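Local coordinates for protein putative NADPH-dependent oxidoreductase (Desulfitobacterium hafniense DCB-2, PDB 3DB2) that probably acts as an NADPH-dependent oxidoreductase or dehydrogenase of the GFO/IDH/MocA type, pairing a Rossmann-fold domain with a C-terminal sheet domain, at residues V6-I11 and V67-I72. Residues are numbered along the deposited sequence; the frame is centred on the assembly and turned at random.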
ATOM      1  N   VAL C   6      22.806  33.254  14.159  1.00 28.05           N
ATOM      2  CA  VAL C   6      22.978  33.455  12.718  1.00 22.25           C
ATOM      3  C   VAL C   6      21.864  34.395  12.286  1.00 20.82           C
ATOM      4  O   VAL C   6      20.722  34.142  12.676  1.00 22.68           O
ATOM      5  CB  VAL C   6      22.923  32.156  11.894  1.00 25.65           C
ATOM      6  CG1 VAL C   6      22.707  32.444  10.410  1.00 22.33           C
ATOM      7  CG2 VAL C   6      24.187  31.324  12.041  1.00 23.12           C
ATOM      8  N   GLY C   7      22.196  35.411  11.505  1.00 23.04           N
ATOM      9  CA  GLY C   7      21.230  36.361  10.994  1.00 24.45           C
ATOM     10  C   GLY C   7      20.481  35.857   9.776  1.00 21.81           C
ATOM     11  O   GLY C   7      21.079  35.486   8.766  1.00 21.74           O
ATOM     12  N   VAL C   8      19.151  35.865   9.845  1.00 21.11           N
ATOM     13  CA  VAL C   8      18.358  35.280   8.763  1.00 19.87           C
ATOM     14  C   VAL C   8      17.376  36.285   8.204  1.00 18.50           C
ATOM     15  O   VAL C   8      16.973  37.224   8.910  1.00 23.95           O
ATOM     16  CB  VAL C   8      17.644  33.994   9.237  1.00 23.65           C
ATOM     17  CG1 VAL C   8      18.701  33.022   9.772  1.00 23.32           C
ATOM     18  CG2 VAL C   8      16.594  34.244  10.295  1.00 21.50           C
ATOM     19  N   ALA C   9      17.022  36.112   6.945  1.00 16.94           N
ATOM     20  CA  ALA C   9      16.004  36.924   6.274  1.00 16.57           C
ATOM     21  C   ALA C   9      14.949  35.986   5.680  1.00 18.60           C
ATOM     22  O   ALA C   9      15.349  34.980   5.095  1.00 20.33           O
ATOM     23  CB  ALA C   9      16.497  37.794   5.142  1.00 18.61           C
ATOM     24  N   ALA C  10      13.694  36.370   5.818  1.00 17.84           N
ATOM     25  CA  ALA C  10      12.548  35.654   5.300  1.00 20.99           C
ATOM     26  C   ALA C  10      12.213  36.231   3.924  1.00 19.54           C
ATOM     27  O   ALA C  10      11.963  37.412   3.778  1.00 15.98           O
ATOM     28  CB  ALA C  10      11.318  35.680   6.206  1.00 18.88           C
ATOM     29  N   ILE C  11      12.240  35.382   2.915  1.00 19.52           N
ATOM     30  CA  ILE C  11      11.821  35.742   1.572  1.00 20.59           C
ATOM     31  C   ILE C  11      10.607  34.936   1.139  1.00 24.62           C
ATOM     32  O   ILE C  11      10.648  33.708   1.040  1.00 23.78           O
ATOM     33  CB  ILE C  11      13.008  35.595   0.604  1.00 22.99           C
ATOM     34  CG1 ILE C  11      14.110  36.609   0.923  1.00 24.58           C
ATOM     35  CG2 ILE C  11      12.542  35.717  -0.827  1.00 17.33           C
ATOM     36  CD1 ILE C  11      15.469  36.230   0.397  1.00 27.25           C
ATOM     37  N   VAL C  67      22.662  39.719   7.374  1.00 20.10           N
ATOM     38  CA  VAL C  67      21.876  38.596   6.824  1.00 23.91           C
ATOM     39  C   VAL C  67      22.860  37.532   6.330  1.00 19.44           C
ATOM     40  O   VAL C  67      23.526  37.770   5.329  1.00 21.09           O
ATOM     41  CB  VAL C  67      20.916  39.029   5.718  1.00 22.09           C
ATOM     42  CG1 VAL C  67      20.399  37.829   4.928  1.00 16.64           C
ATOM     43  CG2 VAL C  67      19.756  39.771   6.354  1.00 18.46           C
ATOM     44  N   GLU C  68      22.936  36.420   7.062  1.00 20.67           N
ATOM     45  CA  GLU C  68      23.866  35.355   6.715  1.00 22.42           C
ATOM     46  C   GLU C  68      23.167  34.242   5.915  1.00 19.34           C
ATOM     47  O   GLU C  68      23.820  33.574   5.106  1.00 22.28           O
ATOM     48  CB  GLU C  68      24.535  34.768   7.960  1.00 20.04           C
ATOM     49  CG  GLU C  68      25.128  35.815   8.893  1.00 27.73           C
ATOM     50  CD  GLU C  68      25.829  35.190  10.078  1.00 31.58           C
ATOM     51  OE1 GLU C  68      26.844  34.498   9.839  1.00 30.18           O
ATOM     52  OE2 GLU C  68      25.378  35.403  11.224  1.00 30.61           O
HETATM   53  N   MSE C  69      21.888  34.063   6.193  1.00 15.76           N
HETATM   54  CA  MSE C  69      21.113  32.974   5.605  1.00 11.30           C
HETATM   55  C   MSE C  69      19.740  33.521   5.193  1.00 17.81           C
HETATM   56  O   MSE C  69      19.129  34.312   5.923  1.00 19.53           O
HETATM   57  CB  MSE C  69      20.819  31.889   6.654  1.00 17.18           C
HETATM   58  CG  MSE C  69      20.023  30.706   6.093  1.00 23.46           C
HETATM   59 SE   MSE C  69      19.054  29.697   7.465  0.75 22.80          SE
HETATM   60  CE  MSE C  69      20.321  29.812   8.905  1.00 13.34           C
ATOM     61  N   VAL C  70      19.247  33.071   4.053  1.00 16.99           N
ATOM     62  CA  VAL C  70      17.872  33.371   3.660  1.00 18.53           C
ATOM     63  C   VAL C  70      16.995  32.122   3.811  1.00 18.95           C
ATOM     64  O   VAL C  70      17.421  30.990   3.616  1.00 18.47           O
ATOM     65  CB  VAL C  70      17.765  33.894   2.224  1.00 19.09           C
ATOM     66  CG1 VAL C  70      18.496  35.232   2.074  1.00 18.69           C
ATOM     67  CG2 VAL C  70      18.343  32.898   1.224  1.00 14.82           C
ATOM     68  N   ILE C  71      15.735  32.386   4.140  1.00 17.52           N
ATOM     69  CA  ILE C  71      14.708  31.352   4.336  1.00 14.89           C
ATOM     70  C   ILE C  71      13.642  31.581   3.277  1.00 19.42           C
ATOM     71  O   ILE C  71      12.810  32.493   3.385  1.00 18.57           O
ATOM     72  CB  ILE C  71      14.204  31.428   5.775  1.00 15.28           C
ATOM     73  CG1 ILE C  71      15.336  31.127   6.789  1.00 16.61           C
ATOM     74  CG2 ILE C  71      12.998  30.516   5.998  1.00 20.17           C
ATOM     75  CD1 ILE C  71      14.985  31.419   8.212  1.00 17.54           C
ATOM     76  N   ILE C  72      13.687  30.798   2.207  1.00 17.77           N
ATOM     77  CA  ILE C  72      12.943  30.994   0.981  1.00 16.88           C
ATOM     78  C   ILE C  72      11.673  30.157   0.967  1.00 19.27           C
ATOM     79  O   ILE C  72      11.728  28.927   0.885  1.00 18.23           O
ATOM     80  CB  ILE C  72      13.810  30.659  -0.258  1.00 17.38           C
ATOM     81  CG1 ILE C  72      15.062  31.538  -0.286  1.00 16.29           C
ATOM     82  CG2 ILE C  72      13.055  30.736  -1.577  1.00 16.58           C
ATOM     83  CD1 ILE C  72      16.092  31.125  -1.314  1.00 12.83           C
TER
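Gly-7 and Glu-68 open the pairing of two parallel strands at the centre of the Rossmann sheet. Met-69 N begins the parallel ladder on Gly-7 O at 3.0 Å, and Glu-68 N adds a second donor to that oxygen at 2.7 Å, tilted 32° from the carbonyl plane. The ladder goes on through Ala-9 N to Met-69 O, Ile-71 N to Ala-9 O and Ile-11 N to Ile-71 O.

On the face carrying Val-8, the CG1 branch of Val-8 lies alongside selenomethionine Met-69. The bend at chi3 (-36°) brings CE of Met-69 to 3.7 Å from Val-8 CG1 and 3.9 Å from Val-6 CG1, so this methyl fills the hollow between the two valines. Ile-71 CD1 reaches back along the sheet to sit 3.8 Å from Val-8 CB; helix 302-316 packs on Val-6, Met-69 and Ile-71. On the opposite face the small bump of Ala-9 CB meets both methyls of Val-67, with CG1 at 3.9 Å, while Ile-11 CD1 lies 3.6 Å from Val-70 CG1, and both side chains touch Cys-86 of helix 79-88. Ile-11 also touches the Gly-12/Gly-14/Ala-17 pattern that follows, probably the dinucleotide-binding turn.

Glu-68, extended beyond CG, returns OE2 to Gly-7 N (3.2 Å, N-H...O 163°), met on its anti side and well out of the carboxylate plane; the same oxygen forms a salt bridge with Arg-315. Chemically, then, an apolar, backbone-bonded core ends in a carboxylate that ties the strand start to helix 302-316, and the arginine probably stabilises its negative charge.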